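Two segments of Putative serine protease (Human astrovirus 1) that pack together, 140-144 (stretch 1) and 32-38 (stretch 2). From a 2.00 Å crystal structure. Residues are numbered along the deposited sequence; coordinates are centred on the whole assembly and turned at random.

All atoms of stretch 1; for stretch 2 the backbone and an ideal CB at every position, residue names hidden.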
# COMPACT_ATOMS: atom_id res chain seq x y z
N ALA A 140 3.86 14.73 -21.37
CA ALA A 140 4.68 15.78 -21.96
C ALA A 140 5.64 16.43 -20.96
O ALA A 140 5.52 16.23 -19.76
CB ALA A 140 3.79 16.85 -22.60
N VAL A 141 6.59 17.20 -21.49
CA VAL A 141 7.57 17.93 -20.67
C VAL A 141 7.43 19.45 -20.89
O VAL A 141 7.57 19.93 -22.01
CB VAL A 141 9.02 17.48 -21.01
CG1 VAL A 141 10.05 18.22 -20.16
CG2 VAL A 141 9.18 15.96 -20.85
N HIS A 142 7.14 20.18 -19.85
CA HIS A 142 6.92 21.59 -19.95
C HIS A 142 8.12 22.38 -20.48
O HIS A 142 9.20 22.24 -20.03
CB HIS A 142 6.52 22.15 -18.62
CG HIS A 142 6.25 23.62 -18.64
ND1 HIS A 142 4.98 24.13 -18.67
CD2 HIS A 142 7.08 24.67 -18.64
CE1 HIS A 142 5.05 25.44 -18.67
NE2 HIS A 142 6.31 25.80 -18.66
N GLN A 143 7.88 23.22 -21.46
CA GLN A 143 8.94 23.92 -22.18
C GLN A 143 8.95 25.42 -21.93
O GLN A 143 9.99 25.98 -21.60
CB GLN A 143 8.82 23.66 -23.69
CG GLN A 143 9.02 22.21 -24.10
CD GLN A 143 10.45 21.74 -23.93
OE1 GLN A 143 11.40 22.47 -24.21
NE2 GLN A 143 10.61 20.50 -23.47
N THR A 144 7.79 26.06 -22.07
CA THR A 144 7.72 27.52 -22.04
C THR A 144 6.33 28.04 -21.67
O THR A 144 5.37 27.27 -21.56
CB THR A 144 8.16 28.12 -23.40
OG1 THR A 144 8.27 29.55 -23.28
CG2 THR A 144 7.18 27.76 -24.51
N UNK A 32 16.41 10.48 -15.20
CA UNK A 32 15.81 11.74 -14.81
C UNK A 32 15.54 12.49 -16.12
O UNK A 32 16.46 12.70 -16.92
CB UNK A 32 16.71 12.53 -13.86
N UNK A 33 14.28 12.86 -16.33
CA UNK A 33 13.85 13.53 -17.56
C UNK A 33 13.65 15.02 -17.28
O UNK A 33 13.11 15.39 -16.24
CB UNK A 33 12.56 12.90 -18.10
N UNK A 34 14.09 15.86 -18.22
CA UNK A 34 13.87 17.31 -18.13
C UNK A 34 13.81 17.94 -19.52
O UNK A 34 13.84 17.22 -20.53
CB UNK A 34 14.98 17.97 -17.30
N UNK A 35 13.68 19.27 -19.58
CA UNK A 35 13.71 19.99 -20.85
C UNK A 35 15.16 20.23 -21.28
O UNK A 35 16.03 20.43 -20.44
CB UNK A 35 12.96 21.32 -20.74
N UNK A 36 15.40 20.21 -22.59
CA UNK A 36 16.75 20.40 -23.12
C UNK A 36 17.43 21.67 -22.59
O UNK A 36 18.61 21.63 -22.23
CB UNK A 36 16.70 20.45 -24.65
N UNK A 37 16.70 22.77 -22.52
CA UNK A 37 17.30 24.05 -22.10
C UNK A 37 17.63 24.13 -20.60
O UNK A 37 18.38 25.01 -20.19
CB UNK A 37 16.35 25.19 -22.46
N UNK A 38 17.09 23.21 -19.80
CA UNK A 38 17.45 23.11 -18.38
C UNK A 38 18.87 22.55 -18.23
O UNK A 38 19.64 22.99 -17.38
CB UNK A 38 16.45 22.23 -17.63

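Position 32 opens stretch 2 in extended strand geometry, and its ideal CB has nothing of stretch 1 within 5.5 Å. This contact therefore sets no rule here; strand geometry mildly favours a beta-branched residue. The deposited residue is Ile 32, which does not reach the other strand.

At position 33 CA-to-CB points toward stretch 1, and the ideal CB lies 5.3 Å from Val 141 CG2. That methyl offers a greasy surface without a polar partner, and the gap has room for another carbon or so, so Val, Ile or Leu would all be reasonable. Val 33 is found, with chi1 in t, and its CG1 comes to 4.2 Å from Val 141 CG2.

Position 34 turns its CB away, as the alternation of a strand requires, leaving the side chain free of this contact. Its backbone still matters, since the C atom of position 34 sits 3.8 Å from Val 141 CG1. A beta-branched or small polar residue would suit; Thr 34 is deposited, and its OG1 is hydrogen-bonded elsewhere in the structure.

Position 35 is the tightest site. CA-to-CB again points toward stretch 1, and the ideal CB is already 3.7 Å from Gln 143 NE2, 3.9 Å from His 142 O and 4.3 Å from Val 141 CG1. With neighbours this close around the first carbon, a small residue is the natural reading: Ala, Gly or perhaps Ser, the last also a familiar choice before a helix. Ala 35 is deposited; its CB makes an apolar contact with Val 141 CG1 at 4.3 Å, and although it occupies the N-cap position, its methyl can accept no hydrogen bond from the helix. The backbone O of Ala 35 does receive one, from the N of position 38 at 3.0 Å.

Position 36 begins the helix with its CB sideways and no close neighbour, so many helix-compatible residues would serve. Ala 36 is the modest answer.

Position 37 points toward stretch 1 across open space, with Gln 143 O and OE1 as acceptors beyond. A long polar side chain could span that gap: His, Gln, Lys or Arg. His 37, chi1 in p, brings its ring edge to the carbonyl, CE1 lying 3.2 Å from Gln 143 O. A water completes the link, 2.7 Å from His 37 ND1 and donating to Gln 143 OE1 at 2.7 Å, while accepting from His 37 N at 3.0 Å.

Position 38 is out of reach; Val 38 is deposited.

Stretch 2 (32-38) IVTAAHV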
# COMPACT_ATOMS: atom_id res chain seq x y z
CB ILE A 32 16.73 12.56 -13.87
CG1 ILE A 32 17.02 11.78 -12.59
CG2 ILE A 32 16.11 13.93 -13.57
CD1 ILE A 32 18.11 12.38 -11.71
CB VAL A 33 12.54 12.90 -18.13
CG1 VAL A 33 12.22 13.45 -19.52
CG2 VAL A 33 12.64 11.37 -18.19
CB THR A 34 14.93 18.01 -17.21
OG1 THR A 34 14.51 19.35 -16.91
CG2 THR A 34 16.32 18.02 -17.86
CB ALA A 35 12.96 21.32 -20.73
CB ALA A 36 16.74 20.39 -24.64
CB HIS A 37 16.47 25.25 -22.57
CG HIS A 37 15.23 25.50 -21.78
ND1 HIS A 37 14.01 24.94 -22.11
CD2 HIS A 37 15.01 26.28 -20.69
CE1 HIS A 37 13.10 25.35 -21.25
NE2 HIS A 37 13.67 26.16 -20.38
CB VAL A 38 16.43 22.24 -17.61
CG1 VAL A 38 16.90 21.95 -16.18
CG2 VAL A 38 15.07 22.91 -17.59
O HOH W 1 14.06 22.97 -23.96
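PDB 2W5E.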